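Local coordinates for protein oxidoreductase (Thermotoga maritima, PDB 1ZH8) that binds NADP and probably acts as an NADP-dependent oxidoreductase of the GFO/IDH/MocA family on CH-OH groups, at residues 18-23 with 46-51; 53-58 with 68-73; 81-86 with 105-110. All coordinates share one frame; numbering follows the deposited sequence.

Overall arrangement
Contacts 1 and 3 pair strands of one parallel sheet in the NADP-binding Rossmann domain, its strands in the order 69-71, 45-51, 19-24, 85-88, 108-112, 136-139; contact 2 sets helix 55-65 on the outermost strand 69-71. Contact 1 is the middle piece. Its centre is about 13 Å from that of contact 2 and about 9 Å from that of contact 3; the centres of contacts 2 and 3 are about 17 Å apart. Val50 O and Phe71 N, 2.9 Å apart, join contacts 1 and 2; toward contact 3, Thr48 OG1 lies 2.8 Å from Leu82 O. Contact 2 grips the cofactor directly; at nearest atoms the side chain of Thr51 is about 5 Å and that of Ile110 about 10 Å from NADP.

Contact 1: 18-23 with 46-51; sequences KIRLGI and EITAVT
Glu46 fits between Ile19 and Leu21, and the flat groups that meet here are their peptide planes. Glu46 N gives its hydrogen to Ile19 O at 3.0 Å, and Leu21 N reaches Glu46 O at 2.7 Å. The flat ends of Arg20 and Glu46 do not pair: Arg20 NE stays 6.5 Å from Glu46 OE1, and the guanidinium turns instead to Asp84 and the carbonyl of Gly81. Farther along, the parallel ladder slips by one residue. Thr48 N bonds to Leu21 O at 3.1 Å, but the next rung joins Ile23 N to Ala49 O, so the extra residue in 46-51 makes a beta bulge. Thr48 consequently aims its CB at the partner strand; its CG2 lies by the aliphatic start of Arg20, while OG1 finds its partner in Leu82 O. Arg20, Glu46 and Ala49 occupy one face of the sheet, and Leu21, Ile23, Ile47 and Val50 the other. On this second face Ile23 does most of the work. Its CG1, anti to the carbonyl carbon (chi1 -50°), meets Ile47 CG2 at 3.8 Å, and a further bend at chi2 (-62°) carries CD1 to 4.1 Å from Ile47 CD1. Ile23 CB lies alongside Val50 CG2 at 3.9 Å. With an alanine in place of Ile23, the CG1-CD1 arm is gone, and Ile47 would probably lose the packing of that arm, with a gap opened beside Leu38 and Phe61, which also touch Ile23. Helices 28-39 and 55-65 cover this face, the first of them linking the two strands in the first beta-alpha-beta crossover of a Rossmann fold; a probable GxGxxA turn at Gly25, Gly27 and Ala30 follows the first strand.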
loop_
_atom_site.group_PDB
_atom_site.type_symbol
_atom_site.label_atom_id
_atom_site.label_comp_id
_atom_site.label_asym_id
_atom_site.label_seq_id
_atom_site.Cartn_x
_atom_site.Cartn_y
_atom_site.Cartn_z
ATOM N N LYS A 18 -13.396 -2.864 46.082
ATOM C CA LYS A 18 -12.741 -1.972 45.132
ATOM C C LYS A 18 -11.237 -2.204 45.049
ATOM O O LYS A 18 -10.600 -2.636 46.014
ATOM C CB LYS A 18 -13.010 -0.507 45.494
ATOM C CG LYS A 18 -14.478 -0.089 45.441
ATOM C CD LYS A 18 -14.590 1.417 45.650
ATOM C CE LYS A 18 -16.029 1.858 45.838
ATOM N NZ LYS A 18 -16.077 3.339 45.732
ATOM N N ILE A 19 -10.683 -1.913 43.875
ATOM C CA ILE A 19 -9.245 -1.893 43.682
ATOM C C ILE A 19 -8.730 -0.512 44.068
ATOM O O ILE A 19 -9.100 0.484 43.439
ATOM C CB ILE A 19 -8.881 -2.215 42.226
ATOM C CG1 ILE A 19 -9.266 -3.664 41.885
ATOM C CG2 ILE A 19 -7.395 -1.988 41.951
ATOM C CD1 ILE A 19 -8.932 -4.075 40.414
ATOM N N ARG A 20 -7.899 -0.456 45.110
ATOM C CA ARG A 20 -7.238 0.785 45.533
ATOM C C ARG A 20 -6.104 1.063 44.568
ATOM O O ARG A 20 -5.188 0.251 44.415
ATOM C CB ARG A 20 -6.727 0.682 46.972
ATOM C CG ARG A 20 -7.844 0.515 48.030
ATOM C CD ARG A 20 -7.262 0.198 49.408
ATOM N NE ARG A 20 -6.265 -0.874 49.329
ATOM C CZ ARG A 20 -5.196 -1.000 50.115
ATOM N NH1 ARG A 20 -4.932 -0.124 51.089
ATOM N NH2 ARG A 20 -4.378 -2.020 49.916
ATOM N N LEU A 21 -6.185 2.202 43.897
ATOM C CA LEU A 21 -5.358 2.456 42.737
ATOM C C LEU A 21 -4.514 3.696 42.926
ATOM O O LEU A 21 -5.018 4.719 43.385
ATOM C CB LEU A 21 -6.261 2.647 41.528
ATOM C CG LEU A 21 -5.663 2.725 40.134
ATOM C CD1 LEU A 21 -5.103 1.374 39.720
ATOM C CD2 LEU A 21 -6.747 3.153 39.163
ATOM N N GLY A 22 -3.234 3.601 42.568
ATOM C CA GLY A 22 -2.311 4.735 42.596
ATOM C C GLY A 22 -2.017 5.197 41.182
ATOM O O GLY A 22 -1.705 4.380 40.298
ATOM N N ILE A 23 -2.158 6.500 40.949
ATOM C CA ILE A 23 -1.865 7.090 39.645
ATOM C C ILE A 23 -0.421 7.570 39.626
ATOM O O ILE A 23 -0.009 8.303 40.516
ATOM C CB ILE A 23 -2.791 8.270 39.353
ATOM C CG1 ILE A 23 -4.270 7.892 39.604
ATOM C CG2 ILE A 23 -2.536 8.811 37.954
ATOM C CD1 ILE A 23 -4.860 6.767 38.748
ATOM N N GLU A 46 -10.953 2.889 43.511
ATOM C CA GLU A 46 -10.764 4.081 44.301
ATOM C C GLU A 46 -9.328 4.571 44.133
ATOM O O GLU A 46 -8.357 3.809 44.318
ATOM C CB GLU A 46 -11.066 3.830 45.778
ATOM C CG GLU A 46 -11.218 5.133 46.592
ATOM C CD GLU A 46 -11.116 4.926 48.097
ATOM O OE1 GLU A 46 -10.653 3.851 48.540
ATOM O OE2 GLU A 46 -11.501 5.847 48.846
ATOM N N ILE A 47 -9.193 5.845 43.777
ATOM C CA ILE A 47 -7.871 6.452 43.684
ATOM C C ILE A 47 -7.473 6.969 45.048
ATOM O O ILE A 47 -8.061 7.903 45.571
ATOM C CB ILE A 47 -7.826 7.538 42.632
ATOM C CG1 ILE A 47 -8.113 6.906 41.256
ATOM C CG2 ILE A 47 -6.477 8.275 42.693
ATOM C CD1 ILE A 47 -8.496 7.884 40.182
ATOM N N THR A 48 -6.478 6.317 45.622
ATOM C CA THR A 48 -6.056 6.568 46.976
ATOM C C THR A 48 -4.686 7.244 47.043
ATOM O O THR A 48 -4.320 7.776 48.097
ATOM C CB THR A 48 -5.947 5.253 47.732
ATOM O OG1 THR A 48 -5.120 4.348 46.981
ATOM C CG2 THR A 48 -7.318 4.643 47.922
ATOM N N ALA A 49 -3.924 7.210 45.937
ATOM C CA ALA A 49 -2.581 7.802 45.915
ATOM C C ALA A 49 -2.179 8.302 44.547
ATOM O O ALA A 49 -2.659 7.822 43.528
ATOM C CB ALA A 49 -1.526 6.829 46.458
ATOM N N VAL A 50 -1.250 9.249 44.540
ATOM C CA VAL A 50 -0.903 10.002 43.350
ATOM C C VAL A 50 0.543 10.469 43.503
ATOM O O VAL A 50 0.997 10.787 44.616
ATOM C CB VAL A 50 -1.901 11.196 43.180
ATOM C CG1 VAL A 50 -1.259 12.396 42.569
ATOM C CG2 VAL A 50 -3.116 10.768 42.364
ATOM N N THR A 51 1.279 10.464 42.392
ATOM C CA THR A 51 2.658 10.942 42.381
ATOM C C THR A 51 3.026 11.385 40.971
ATOM O O THR A 51 2.486 10.857 39.995
ATOM C CB THR A 51 3.622 9.848 42.885
ATOM O OG1 THR A 51 4.916 10.409 43.130
ATOM C CG2 THR A 51 3.730 8.703 41.888
#

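Contact 2: 53-58 with 68-73; sequences RTRSHA and PAVFDS. With NAP (NADP nicotinamide-adenine-dinucleotide phosphate), chain D.
Arg55 reaches from the first turn of helix 55-65 to Val70 and Asp72, and these three side chains carry the contact. CG of Arg55 is anti to the backbone N (chi1 169°), and a bend at chi2 lays the guanidinium over Val70: CG1 of Val70 sits beneath the centre of one face, 3.7 Å from Arg55 CZ. Near the rim of the same group, Arg55 NH1 makes a salt bridge to Asp72 OD1 at 2.7 Å. The bond comes from above the carboxylate, the two planes being 60° apart, and Arg55 NE has a second anionic partner in Glu59. Below, Ala58 CB closes on Val70 CG1 at 3.9 Å, joining helix to strand.

The residues leading into the helix, with His57 of its first turn, hold NADP by its 2'-phosphate. Thr54 N bonds to O1X, and Thr54 OG1 to O3X at 2.6 Å. Arg53 NE shares O3X, its guanidinium lying over adenine C8A, and His57 ND1 takes O2X at 2.7 Å. Such a phosphate pocket, after the second strand, is characteristic of NADP-binding Rossmann domains and consistent with a preference for NADP over NAD.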
loop_
_atom_site.group_PDB
_atom_site.type_symbol
_atom_site.label_atom_id
_atom_site.label_comp_id
_atom_site.label_asym_id
_atom_site.label_seq_id
_atom_site.Cartn_x
_atom_site.Cartn_y
_atom_site.Cartn_z
ATOM N N ARG A 53 6.443 13.627 38.477
ATOM C CA ARG A 53 7.754 14.297 38.507
ATOM C C ARG A 53 7.673 15.699 39.132
ATOM O O ARG A 53 8.473 16.015 40.007
ATOM C CB ARG A 53 8.410 14.351 37.110
ATOM C CG ARG A 53 9.675 15.258 37.023
ATOM C CD ARG A 53 10.279 15.251 35.615
ATOM N NE ARG A 53 9.306 15.680 34.606
ATOM C CZ ARG A 53 9.470 15.597 33.289
ATOM N NH1 ARG A 53 10.585 15.101 32.770
ATOM N NH2 ARG A 53 8.508 16.024 32.485
ATOM N N THR A 54 6.725 16.519 38.657
ATOM C CA THR A 54 6.427 17.848 39.224
ATOM C C THR A 54 5.298 17.739 40.277
ATOM O O THR A 54 4.182 17.343 39.974
ATOM C CB THR A 54 5.969 18.851 38.134
ATOM O OG1 THR A 54 6.806 18.741 36.984
ATOM C CG2 THR A 54 6.029 20.265 38.638
ATOM N N ARG A 55 5.607 18.099 41.510
ATOM C CA ARG A 55 4.668 18.020 42.618
ATOM C C ARG A 55 3.364 18.813 42.347
ATOM O O ARG A 55 2.268 18.306 42.610
ATOM C CB ARG A 55 5.381 18.513 43.882
ATOM C CG ARG A 55 4.505 18.741 45.067
ATOM C CD ARG A 55 4.601 17.594 46.019
ATOM N NE ARG A 55 3.535 17.651 47.009
ATOM C CZ ARG A 55 3.393 16.794 48.012
ATOM N NH1 ARG A 55 4.257 15.805 48.183
ATOM N NH2 ARG A 55 2.374 16.926 48.845
ATOM N N SER A 56 3.474 20.026 41.804
ATOM C CA SER A 56 2.286 20.833 41.580
ATOM C C SER A 56 1.335 20.153 40.583
ATOM O O SER A 56 0.108 20.308 40.684
ATOM C CB SER A 56 2.637 22.265 41.140
ATOM O OG SER A 56 3.090 22.285 39.802
ATOM N N HIS A 57 1.901 19.399 39.638
ATOM C CA HIS A 57 1.113 18.635 38.674
ATOM C C HIS A 57 0.336 17.504 39.341
ATOM O O HIS A 57 -0.820 17.230 38.975
ATOM C CB HIS A 57 2.014 18.072 37.569
ATOM C CG HIS A 57 2.478 19.100 36.587
ATOM N ND1 HIS A 57 3.152 18.772 35.429
ATOM C CD2 HIS A 57 2.353 20.449 36.581
ATOM C CE1 HIS A 57 3.433 19.873 34.758
ATOM N NE2 HIS A 57 2.964 20.906 35.438
ATOM N N ALA A 58 0.973 16.863 40.321
ATOM C CA ALA A 58 0.348 15.794 41.099
ATOM C C ALA A 58 -0.733 16.353 42.007
ATOM O O ALA A 58 -1.749 15.684 42.243
ATOM C CB ALA A 58 1.385 15.043 41.928
ATOM N N PRO A 68 -6.806 12.212 47.174
ATOM C CA PRO A 68 -5.897 11.103 47.412
ATOM C C PRO A 68 -4.629 11.621 48.084
ATOM O O PRO A 68 -4.338 12.816 48.009
ATOM C CB PRO A 68 -5.588 10.615 46.003
ATOM C CG PRO A 68 -5.683 11.853 45.183
ATOM C CD PRO A 68 -6.801 12.637 45.766
ATOM N N ALA A 69 -3.880 10.736 48.728
ATOM C CA ALA A 69 -2.571 11.112 49.252
ATOM C C ALA A 69 -1.595 11.423 48.109
ATOM O O ALA A 69 -1.584 10.726 47.091
ATOM C CB ALA A 69 -2.038 10.028 50.144
ATOM N N VAL A 70 -0.807 12.489 48.269
ATOM C CA VAL A 70 0.184 12.893 47.270
ATOM C C VAL A 70 1.612 12.551 47.741
ATOM O O VAL A 70 2.021 12.918 48.831
ATOM C CB VAL A 70 0.069 14.405 46.920
ATOM C CG1 VAL A 70 1.096 14.806 45.852
ATOM C CG2 VAL A 70 -1.321 14.742 46.440
ATOM N N PHE A 71 2.368 11.860 46.897
ATOM C CA PHE A 71 3.723 11.437 47.239
ATOM C C PHE A 71 4.788 12.099 46.365
ATOM O O PHE A 71 4.592 12.291 45.161
ATOM C CB PHE A 71 3.833 9.909 47.147
ATOM C CG PHE A 71 2.977 9.191 48.142
ATOM C CD1 PHE A 71 3.407 9.035 49.462
ATOM C CD2 PHE A 71 1.725 8.702 47.778
ATOM C CE1 PHE A 71 2.608 8.393 50.407
ATOM C CE2 PHE A 71 0.920 8.049 48.710
ATOM C CZ PHE A 71 1.364 7.893 50.033
ATOM N N ASP A 72 5.917 12.430 46.987
ATOM C CA ASP A 72 7.076 12.954 46.271
ATOM C C ASP A 72 7.736 11.895 45.387
ATOM O O ASP A 72 8.382 12.226 44.401
ATOM C CB ASP A 72 8.090 13.543 47.258
ATOM C CG ASP A 72 7.585 14.830 47.934
ATOM O OD1 ASP A 72 6.798 15.577 47.303
ATOM O OD2 ASP A 72 7.995 15.111 49.089
ATOM N N SER A 73 7.570 10.624 45.735
ATOM C CA SER A 73 8.148 9.557 44.931
ATOM C C SER A 73 7.260 8.316 44.831
ATOM O O SER A 73 6.492 7.984 45.737
ATOM C CB SER A 73 9.556 9.179 45.444
ATOM O OG SER A 73 9.463 8.286 46.532
HETATM P PA NAP D . 2.935 13.212 29.309
HETATM O O1A NAP D . 1.882 14.259 29.234
HETATM O O2A NAP D . 4.299 13.737 29.140
HETATM O O5B NAP D . 2.739 12.403 30.679
HETATM C C5B NAP D . 3.849 11.838 31.337
HETATM C C4B NAP D . 3.726 12.156 32.815
HETATM O O4B NAP D . 4.693 11.424 33.556
HETATM C C3B NAP D . 3.987 13.630 33.104
HETATM O O3B NAP D . 3.116 13.958 34.147
HETATM C C2B NAP D . 5.427 13.592 33.587
HETATM O O2B NAP D . 6.045 14.652 34.309
HETATM C C1B NAP D . 5.394 12.320 34.406
HETATM N N9A NAP D . 6.745 11.839 34.684
HETATM C C8A NAP D . 7.869 11.960 33.898
HETATM N N7A NAP D . 8.894 11.355 34.538
HETATM C C5A NAP D . 8.435 10.860 35.717
HETATM C C6A NAP D . 9.038 10.164 36.757
HETATM N N6A NAP D . 10.328 9.876 36.718
HETATM N N1A NAP D . 8.298 9.767 37.839
HETATM C C2A NAP D . 6.961 10.079 37.900
HETATM N N3A NAP D . 6.359 10.774 36.883
HETATM C C4A NAP D . 7.085 11.154 35.812
HETATM O O3 NAP D . 2.673 12.138 28.155
HETATM P PN NAP D . 1.298 11.326 27.971
HETATM O O1N NAP D . 0.357 11.428 29.131
HETATM O O2N NAP D . 0.937 11.700 26.611
HETATM O O5D NAP D . 1.757 9.782 27.917
HETATM C C5D NAP D . 2.014 8.987 29.061
HETATM C C4D NAP D . 1.784 7.520 28.702
HETATM O O4D NAP D . 0.457 7.372 28.212
HETATM C C3D NAP D . 2.720 7.073 27.575
HETATM O O3D NAP D . 3.204 5.772 27.813
HETATM C C2D NAP D . 1.861 7.066 26.334
HETATM O O2D NAP D . 2.275 6.103 25.388
HETATM C C1D NAP D . 0.485 6.782 26.918
HETATM N N1N NAP D . -0.566 7.320 26.058
HETATM C C2N NAP D . -1.500 6.454 25.566
HETATM C C3N NAP D . -2.523 6.908 24.729
HETATM C C7N NAP D . -3.676 6.004 24.369
HETATM O O7N NAP D . -4.643 6.536 23.495
HETATM N N7N NAP D . -3.779 4.755 24.865
HETATM C C4N NAP D . -2.586 8.271 24.405
HETATM C C5N NAP D . -1.633 9.156 24.926
HETATM C C6N NAP D . -0.620 8.666 25.756
HETATM P P2B NAP D . 5.455 15.913 35.117
HETATM O O1X NAP D . 5.089 15.539 36.538
HETATM O O2X NAP D . 4.218 16.465 34.445
HETATM O O3X NAP D . 6.586 16.918 35.103
#

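Contact 3: 81-86 with 105-110; sequences GLVDAV and KGVHVI
Ala85 and Val86 pair with His108 and Val109 in the beta-alpha-beta unit formed by strand 85-88, helix 95-104 and strand 108-112, part of the Rossmann sheet. The strands run parallel, and three backbone bonds zip them together: His108 N to Asp84 O at 3.1 Å, Val86 N to His108 O at 2.9 Å, and Ile110 N to Val86 O at 2.9 Å. Val86 thus uses both its N-H and its carbonyl on the same neighbour. The turn into the second strand is made by Gly106, whose positive phi closes helix 95-104 in a Schellman motif.

Val107, just after it, fills the start of the seam. With CG1 anti to the backbone N (chi1 165°), that methyl presses on Ala85 CA at 3.5 Å and approaches Val86 CG1 at 4.0 Å, the two side chains crossing at about a right angle. Val86 CG2 in turn meets Val109 CG1 at 4.1 Å. Ala85 and His108 share the reverse face of the sheet: their CB atoms are 3.6 Å apart, and the imidazole brings CD2 to 3.3 Å from Asp84 O, which lies at the ring's edge, near its plane. Farther out, His108 ND1 is hydrogen-bonded to the backbone N of Thr135.

Helices cover both faces. Val86 and Val109 pack on Ala102 of helix 95-104, and Val86 also touches Tyr74, Leu77 and Leu78 of helix 74-79. Across the sheet, helix 290-303 lays Phe298 on Ala85 and Ile110, and Val302 on His108, while strands 19-24 and 136-139 flank the pair.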
loop_
_atom_site.group_PDB
_atom_site.type_symbol
_atom_site.label_atom_id
_atom_site.label_comp_id
_atom_site.label_asym_id
_atom_site.label_seq_id
_atom_site.Cartn_x
_atom_site.Cartn_y
_atom_site.Cartn_z
ATOM N N GLY A 81 1.331 1.304 51.675
ATOM C CA GLY A 81 0.224 0.403 52.005
ATOM C C GLY A 81 -1.140 0.889 51.506
ATOM O O GLY A 81 -2.168 0.293 51.834
ATOM N N LEU A 82 -1.172 1.956 50.707
ATOM C CA LEU A 82 -2.460 2.541 50.294
ATOM C C LEU A 82 -3.067 1.982 49.011
ATOM O O LEU A 82 -4.194 2.335 48.677
ATOM C CB LEU A 82 -2.364 4.065 50.186
ATOM C CG LEU A 82 -2.080 4.769 51.515
ATOM C CD1 LEU A 82 -1.685 6.207 51.226
ATOM C CD2 LEU A 82 -3.288 4.678 52.474
ATOM N N VAL A 83 -2.332 1.114 48.310
ATOM C CA VAL A 83 -2.710 0.673 46.969
ATOM C C VAL A 83 -2.662 -0.857 46.717
ATOM O O VAL A 83 -1.800 -1.563 47.203
ATOM C CB VAL A 83 -1.827 1.372 45.913
ATOM C CG1 VAL A 83 -1.977 2.883 46.001
ATOM C CG2 VAL A 83 -0.358 0.962 46.101
ATOM N N ASP A 84 -3.605 -1.338 45.924
ATOM C CA ASP A 84 -3.633 -2.721 45.450
ATOM C C ASP A 84 -2.984 -2.798 44.070
ATOM O O ASP A 84 -2.470 -3.852 43.664
ATOM C CB ASP A 84 -5.089 -3.186 45.363
ATOM C CG ASP A 84 -5.783 -3.190 46.728
ATOM O OD1 ASP A 84 -5.241 -3.822 47.664
ATOM O OD2 ASP A 84 -6.854 -2.561 46.875
ATOM N N ALA A 85 -3.019 -1.673 43.352
ATOM C CA ALA A 85 -2.454 -1.591 42.019
ATOM C C ALA A 85 -2.063 -0.162 41.703
ATOM O O ALA A 85 -2.491 0.789 42.373
ATOM C CB ALA A 85 -3.457 -2.116 40.962
ATOM N N VAL A 86 -1.245 -0.020 40.676
ATOM C CA VAL A 86 -0.828 1.282 40.224
ATOM C C VAL A 86 -1.085 1.413 38.720
ATOM O O VAL A 86 -1.095 0.423 37.970
ATOM C CB VAL A 86 0.654 1.584 40.598
ATOM C CG1 VAL A 86 0.843 1.623 42.141
ATOM C CG2 VAL A 86 1.623 0.568 39.971
ATOM N N LYS A 105 7.123 -5.142 45.192
ATOM C CA LYS A 105 6.308 -4.777 46.356
ATOM C C LYS A 105 4.989 -5.547 46.460
ATOM O O LYS A 105 4.208 -5.304 47.372
ATOM C CB LYS A 105 6.032 -3.273 46.363
ATOM C CG LYS A 105 6.773 -2.516 47.475
ATOM C CD LYS A 105 8.269 -2.390 47.221
ATOM C CE LYS A 105 9.003 -1.826 48.442
ATOM N NZ LYS A 105 8.904 -2.671 49.679
ATOM N N GLY A 106 4.746 -6.468 45.526
ATOM C CA GLY A 106 3.482 -7.206 45.467
ATOM C C GLY A 106 2.280 -6.357 45.081
ATOM O O GLY A 106 1.226 -6.458 45.690
ATOM N N VAL A 107 2.426 -5.523 44.055
ATOM C CA VAL A 107 1.338 -4.627 43.639
ATOM C C VAL A 107 1.018 -4.868 42.158
ATOM O O VAL A 107 1.933 -4.940 41.352
ATOM C CB VAL A 107 1.731 -3.139 43.904
ATOM C CG1 VAL A 107 0.835 -2.200 43.170
ATOM C CG2 VAL A 107 1.702 -2.829 45.399
ATOM N N HIS A 108 -0.261 -4.990 41.791
ATOM C CA HIS A 108 -0.633 -5.095 40.354
ATOM C C HIS A 108 -0.308 -3.815 39.604
ATOM O O HIS A 108 -0.234 -2.732 40.202
ATOM C CB HIS A 108 -2.114 -5.391 40.167
ATOM C CG HIS A 108 -2.592 -6.567 40.948
ATOM N ND1 HIS A 108 -2.464 -7.858 40.492
ATOM C CD2 HIS A 108 -3.191 -6.648 42.160
ATOM C CE1 HIS A 108 -2.963 -8.687 41.392
ATOM N NE2 HIS A 108 -3.414 -7.977 42.411
ATOM N N VAL A 109 -0.122 -3.943 38.299
ATOM C CA VAL A 109 0.207 -2.798 37.455
ATOM C C VAL A 109 -0.668 -2.788 36.195
ATOM O O VAL A 109 -0.738 -3.792 35.482
ATOM C CB VAL A 109 1.679 -2.836 36.941
ATOM C CG1 VAL A 109 2.079 -1.471 36.408
ATOM C CG2 VAL A 109 2.636 -3.259 38.004
ATOM N N ILE A 110 -1.337 -1.662 35.943
ATOM C CA ILE A 110 -1.812 -1.350 34.613
ATOM C C ILE A 110 -0.920 -0.271 33.999
ATOM O O ILE A 110 -0.682 0.774 34.590
ATOM C CB ILE A 110 -3.314 -0.976 34.567
ATOM C CG1 ILE A 110 -3.743 -0.665 33.124
ATOM C CG2 ILE A 110 -3.640 0.168 35.536
ATOM C CD1 ILE A 110 -5.279 -0.702 32.910
#